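Local coordinates for high affinity transport system protein p37 (Mycoplasma hyorhinis, PDB 3EKI), which serves as the extracytoplasmic, substrate-binding lipoprotein of a high-affinity transport system and binds thiamine diphosphate, which it probably helps to import, at residues Y187-W197 with F312-P323. Numbering follows the deposited sequence.
Sequences YASWTDENHKW and FAWTHNKSATKP. With TPP (thiamine diphosphate), chain B.
The imidazole of H316 has the indole of W197 stacked on one face, D192 OD1 at its edge, and K318 N over the rim of the opposite face. The stack falls on the five-membered ring of W197, centroids 4.2 Å apart and planes at 23°, while H316 CB sits over the six-membered ring as a CH-pi contact. In the imidazole plane, H316 NE2 donates to D192 OD1 on its syn side (2.8 Å), which probably favours the proton on NE2. The Y187 ring takes N317 CB over one face, 3.9 Å from its centroid, and has T315 O and P323 O at its edge. With Y187 CG anti to the backbone N (chi1 171°), the phenol reaches across, and Y187 OH donates a hydrogen bond to T315 O (2.7 Å), approaching from above the carbonyl plane.

N317 ND2 spends both N-H groups on backbone carbonyls, Y187 O at 2.8 Å and W190 O at 3.0 Å, both close to the amide plane, which fixes the flip of the amide. A water bridges N317 OD1 to D192 OD1, and Y202 OH binds N317 N. Deeper in, W190 CH2 meets F312 CD1 at 3.7 Å.

The principle illustrated is two irregular loops joined by side chains, the N317 amide clamping the Y187-W190 turn. The clasp adjoins the ligand cleft of a periplasmic-binding-protein-like fold, where the thiamine diphosphate pyrimidine lies over one face of the W314 indole.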
loop_
_atom_site.group_PDB
_atom_site.type_symbol
_atom_site.label_atom_id
_atom_site.label_comp_id
_atom_site.label_asym_id
_atom_site.label_seq_id
_atom_site.Cartn_x
_atom_site.Cartn_y
_atom_site.Cartn_z
ATOM N N TYR A 187 2.350 18.236 11.944
ATOM C CA TYR A 187 1.638 17.021 12.311
ATOM C C TYR A 187 1.473 16.814 13.809
ATOM O O TYR A 187 0.406 16.374 14.271
ATOM C CB TYR A 187 2.416 15.864 11.674
ATOM C CG TYR A 187 2.018 14.464 12.067
ATOM C CD1 TYR A 187 2.760 13.782 13.026
ATOM C CD2 TYR A 187 0.923 13.838 11.482
ATOM C CE1 TYR A 187 2.413 12.480 13.410
ATOM C CE2 TYR A 187 0.586 12.537 11.862
ATOM C CZ TYR A 187 1.324 11.887 12.812
ATOM O OH TYR A 187 1.024 10.585 13.213
ATOM N N ALA A 188 2.482 17.122 14.616
ATOM C CA ALA A 188 2.440 16.949 16.066
ATOM C C ALA A 188 1.331 17.758 16.725
ATOM O O ALA A 188 0.937 17.458 17.861
ATOM C CB ALA A 188 3.767 17.348 16.687
ATOM N N SER A 189 0.819 18.765 16.042
ATOM C CA SER A 189 -0.217 19.599 16.660
ATOM C C SER A 189 -1.570 19.386 16.010
ATOM O O SER A 189 -2.564 19.995 16.397
ATOM C CB SER A 189 0.225 21.068 16.653
ATOM O OG SER A 189 1.230 21.230 17.662
ATOM N N TRP A 190 -1.640 18.473 15.031
ATOM C CA TRP A 190 -2.930 18.092 14.481
ATOM C C TRP A 190 -3.846 17.553 15.591
ATOM O O TRP A 190 -3.312 16.962 16.512
ATOM C CB TRP A 190 -2.807 16.978 13.450
ATOM C CG TRP A 190 -2.137 17.337 12.169
ATOM C CD1 TRP A 190 -1.505 18.496 11.837
ATOM C CD2 TRP A 190 -2.045 16.480 11.020
ATOM N NE1 TRP A 190 -1.035 18.396 10.556
ATOM C CE2 TRP A 190 -1.349 17.170 10.027
ATOM C CE3 TRP A 190 -2.493 15.177 10.738
ATOM C CZ2 TRP A 190 -1.069 16.635 8.771
ATOM C CZ3 TRP A 190 -2.217 14.654 9.490
ATOM C CH2 TRP A 190 -1.516 15.378 8.518
ATOM N N THR A 191 -5.143 17.791 15.423
ATOM C CA THR A 191 -6.062 17.223 16.406
ATOM C C THR A 191 -7.034 16.299 15.673
ATOM O O THR A 191 -7.232 16.378 14.475
ATOM C CB THR A 191 -6.841 18.278 17.211
ATOM O OG1 THR A 191 -7.814 18.897 16.381
ATOM C CG2 THR A 191 -5.908 19.395 17.708
ATOM N N ASP A 192 -7.620 15.410 16.480
ATOM C CA ASP A 192 -8.605 14.513 15.911
ATOM C C ASP A 192 -9.698 15.303 15.229
ATOM O O ASP A 192 -10.193 14.947 14.166
ATOM C CB ASP A 192 -9.223 13.637 16.999
ATOM C CG ASP A 192 -8.241 12.651 17.581
ATOM O OD1 ASP A 192 -7.110 12.609 17.062
ATOM O OD2 ASP A 192 -8.619 11.948 18.548
ATOM N N GLU A 193 -10.057 16.420 15.853
ATOM C CA GLU A 193 -11.158 17.252 15.384
ATOM C C GLU A 193 -10.852 18.079 14.134
ATOM O O GLU A 193 -11.719 18.240 13.275
ATOM C CB GLU A 193 -11.642 18.173 16.508
ATOM C CG GLU A 193 -12.463 17.471 17.576
ATOM C CD GLU A 193 -13.899 17.954 17.619
ATOM O OE1 GLU A 193 -14.131 19.156 17.370
ATOM O OE2 GLU A 193 -14.796 17.132 17.902
ATOM N N ASN A 194 -9.639 18.615 14.028
ATOM C CA ASN A 194 -9.351 19.534 12.942
ATOM C C ASN A 194 -8.679 18.841 11.763
ATOM O O ASN A 194 -8.614 19.448 10.708
ATOM C CB ASN A 194 -8.502 20.716 13.424
ATOM C CG ASN A 194 -7.091 20.439 13.845
ATOM O OD1 ASN A 194 -6.460 19.432 13.525
ATOM N ND2 ASN A 194 -6.524 21.362 14.629
ATOM N N HIS A 195 -8.226 17.602 11.924
ATOM C CA HIS A 195 -7.876 16.783 10.760
ATOM C C HIS A 195 -8.825 15.599 10.565
ATOM O O HIS A 195 -8.567 14.665 9.781
ATOM C CB HIS A 195 -6.406 16.348 10.855
ATOM C CG HIS A 195 -5.483 17.469 10.440
ATOM N ND1 HIS A 195 -5.273 18.582 11.232
ATOM C CD2 HIS A 195 -4.741 17.648 9.329
ATOM C CE1 HIS A 195 -4.432 19.385 10.610
ATOM N NE2 HIS A 195 -4.072 18.851 9.452
ATOM N N LYS A 196 -9.977 15.606 11.228
ATOM C CA LYS A 196 -11.057 14.632 11.080
ATOM C C LYS A 196 -10.600 13.177 11.171
ATOM O O LYS A 196 -10.845 12.361 10.278
ATOM C CB LYS A 196 -11.787 14.932 9.770
ATOM C CG LYS A 196 -12.406 16.327 9.742
ATOM C CD LYS A 196 -12.744 16.755 8.326
ATOM C CE LYS A 196 -13.854 17.799 8.295
ATOM N NZ LYS A 196 -13.654 18.773 7.179
ATOM N N TRP A 197 -9.928 12.840 12.255
ATOM C CA TRP A 197 -9.549 11.484 12.563
ATOM C C TRP A 197 -10.828 10.667 12.784
ATOM O O TRP A 197 -11.692 11.094 13.551
ATOM C CB TRP A 197 -8.665 11.436 13.797
ATOM C CG TRP A 197 -8.280 10.058 14.205
ATOM C CD1 TRP A 197 -8.711 9.329 15.268
ATOM C CD2 TRP A 197 -7.340 9.237 13.510
ATOM N NE1 TRP A 197 -8.098 8.096 15.276
ATOM C CE2 TRP A 197 -7.249 8.023 14.198
ATOM C CE3 TRP A 197 -6.583 9.456 12.360
ATOM C CZ2 TRP A 197 -6.414 6.992 13.777
ATOM C CZ3 TRP A 197 -5.753 8.424 11.946
ATOM C CH2 TRP A 197 -5.678 7.226 12.647
ATOM N N PHE A 312 1.510 9.087 7.218
ATOM C CA PHE A 312 1.046 9.820 8.398
ATOM C C PHE A 312 -0.476 9.911 8.436
ATOM O O PHE A 312 -1.116 10.083 9.470
ATOM C CB PHE A 312 1.700 11.207 8.434
ATOM C CG PHE A 312 1.579 11.991 7.148
ATOM C CD1 PHE A 312 0.393 12.651 6.829
ATOM C CD2 PHE A 312 2.639 12.090 6.246
ATOM C CE1 PHE A 312 0.258 13.366 5.664
ATOM C CE2 PHE A 312 2.491 12.798 5.070
ATOM C CZ PHE A 312 1.307 13.432 4.762
ATOM N N ALA A 313 -1.117 9.798 7.280
ATOM C CA ALA A 313 -2.561 9.944 7.158
ATOM C C ALA A 313 -3.306 8.819 7.869
ATOM O O ALA A 313 -4.458 9.082 8.256
ATOM C CB ALA A 313 -2.999 9.998 5.706
ATOM N N TRP A 314 -2.728 7.657 8.061
ATOM C CA TRP A 314 -3.372 6.603 8.828
ATOM C C TRP A 314 -2.642 6.273 10.108
ATOM O O TRP A 314 -2.794 5.176 10.673
ATOM C CB TRP A 314 -3.504 5.360 7.956
ATOM C CG TRP A 314 -2.285 4.734 7.384
ATOM C CD1 TRP A 314 -1.426 3.881 8.009
ATOM C CD2 TRP A 314 -1.785 4.911 6.050
ATOM N NE1 TRP A 314 -0.420 3.521 7.142
ATOM C CE2 TRP A 314 -0.619 4.136 5.941
ATOM C CE3 TRP A 314 -2.220 5.650 4.949
ATOM C CZ2 TRP A 314 0.137 4.070 4.769
ATOM C CZ3 TRP A 314 -1.463 5.578 3.792
ATOM C CH2 TRP A 314 -0.321 4.809 3.714
ATOM N N THR A 315 -1.830 7.212 10.588
ATOM C CA THR A 315 -0.987 7.045 11.756
ATOM C C THR A 315 -1.437 8.104 12.765
ATOM O O THR A 315 -1.242 9.290 12.539
ATOM C CB THR A 315 0.510 7.213 11.454
ATOM O OG1 THR A 315 0.921 6.240 10.463
ATOM C CG2 THR A 315 1.355 6.980 12.695
ATOM N N HIS A 316 -2.067 7.679 13.846
ATOM C CA HIS A 316 -2.597 8.646 14.802
ATOM C C HIS A 316 -1.455 9.324 15.517
ATOM O O HIS A 316 -0.514 8.691 15.997
ATOM C CB HIS A 316 -3.476 7.865 15.774
ATOM C CG HIS A 316 -4.304 8.769 16.632
ATOM N ND1 HIS A 316 -4.493 8.522 17.981
ATOM C CD2 HIS A 316 -4.988 9.890 16.349
ATOM C CE1 HIS A 316 -5.256 9.469 18.482
ATOM N NE2 HIS A 316 -5.579 10.320 17.520
ATOM N N ASN A 317 -1.478 10.655 15.623
ATOM C CA ASN A 317 -0.278 11.281 16.179
ATOM C C ASN A 317 -0.197 11.095 17.686
ATOM O O ASN A 317 0.865 11.332 18.263
ATOM C CB ASN A 317 -0.236 12.746 15.761
ATOM C CG ASN A 317 -1.321 13.613 16.343
ATOM O OD1 ASN A 317 -2.207 13.174 17.064
ATOM N ND2 ASN A 317 -1.250 14.892 16.017
ATOM N N LYS A 318 -1.289 10.658 18.316
ATOM C CA LYS A 318 -1.283 10.405 19.744
ATOM C C LYS A 318 -0.754 9.006 20.072
ATOM O O LYS A 318 -0.658 8.689 21.261
ATOM C CB LYS A 318 -2.688 10.533 20.343
ATOM C CG LYS A 318 -3.446 11.821 20.142
ATOM C CD LYS A 318 -2.671 13.064 20.523
ATOM C CE LYS A 318 -2.929 14.211 19.562
ATOM N NZ LYS A 318 -1.727 15.074 19.386
ATOM N N SER A 319 -0.431 8.197 19.070
ATOM C CA SER A 319 0.063 6.851 19.361
ATOM C C SER A 319 1.231 6.848 20.328
ATOM O O SER A 319 2.143 7.672 20.315
ATOM C CB SER A 319 0.484 6.143 18.065
ATOM O OG SER A 319 1.502 5.201 18.378
ATOM N N ALA A 320 1.254 5.866 21.229
ATOM C CA ALA A 320 2.264 5.817 22.272
ATOM C C ALA A 320 3.661 5.645 21.697
ATOM O O ALA A 320 4.632 5.907 22.406
ATOM C CB ALA A 320 2.002 4.672 23.238
ATOM N N THR A 321 3.722 5.197 20.453
ATOM C CA THR A 321 5.020 5.046 19.802
ATOM C C THR A 321 5.621 6.402 19.429
ATOM O O THR A 321 6.769 6.451 18.984
ATOM C CB THR A 321 4.929 4.219 18.509
ATOM O OG1 THR A 321 4.146 4.961 17.568
ATOM C CG2 THR A 321 4.211 2.903 18.749
ATOM N N LYS A 322 4.841 7.464 19.604
ATOM C CA LYS A 322 5.320 8.804 19.266
ATOM C C LYS A 322 5.771 8.934 17.821
ATOM O O LYS A 322 6.894 9.351 17.490
ATOM C CB LYS A 322 6.433 9.114 20.273
ATOM C CG LYS A 322 5.889 9.291 21.688
ATOM C CD LYS A 322 6.292 8.141 22.600
ATOM C CE LYS A 322 5.659 8.236 23.983
ATOM N NZ LYS A 322 6.677 8.382 25.069
ATOM N N PRO A 323 4.897 8.607 16.876
ATOM C CA PRO A 323 5.277 8.553 15.459
ATOM C C PRO A 323 5.626 9.927 14.872
ATOM O O PRO A 323 4.926 10.920 15.079
ATOM C CB PRO A 323 4.017 8.051 14.750
ATOM C CG PRO A 323 2.905 8.385 15.695
ATOM C CD PRO A 323 3.475 8.311 17.073
HETATM N "N1'" TPP B . -4.950 3.321 4.495
HETATM C "C2'" TPP B . -5.348 2.722 5.644
HETATM C CM2 TPP B . -6.650 3.189 6.303
HETATM N "N3'" TPP B . -4.623 1.728 6.187
HETATM C "C4'" TPP B . -3.533 1.260 5.523
HETATM N "N4'" TPP B . -2.879 0.216 6.038
HETATM C "C5'" TPP B . -3.070 1.902 4.366
HETATM C "C6'" TPP B . -3.827 2.961 3.879
HETATM C "C7'" TPP B . -1.801 1.517 3.590
HETATM N N3 TPP B . -1.972 0.500 2.538
HETATM C C2 TPP B . -2.870 -0.485 2.566
HETATM S S1 TPP B . -2.736 -1.433 1.102
HETATM C C5 TPP B . -1.415 -0.455 0.508
HETATM C C4 TPP B . -1.092 0.457 1.494
HETATM C CM4 TPP B . -0.119 1.628 1.230
HETATM C C6 TPP B . -0.652 -0.731 -0.792
HETATM C C7 TPP B . 0.302 -1.916 -0.613
HETATM O O7 TPP B . 1.306 -1.566 0.363
HETATM P PA TPP B . 2.148 -2.610 1.217
HETATM O O1A TPP B . 2.819 -1.878 2.319
HETATM O O2A TPP B . 1.277 -3.752 1.655
HETATM O O3A TPP B . 3.177 -3.301 0.241
HETATM P PB TPP B . 4.646 -2.771 -0.134
HETATM O O1B TPP B . 4.550 -1.448 -0.831
HETATM O O2B TPP B . 5.212 -3.901 -1.084
HETATM O O3B TPP B . 5.559 -2.755 1.164
HETATM O O HOH W 1 -2.455 17.797 18.801
HETATM O O HOH W 2 -4.896 13.716 16.155
#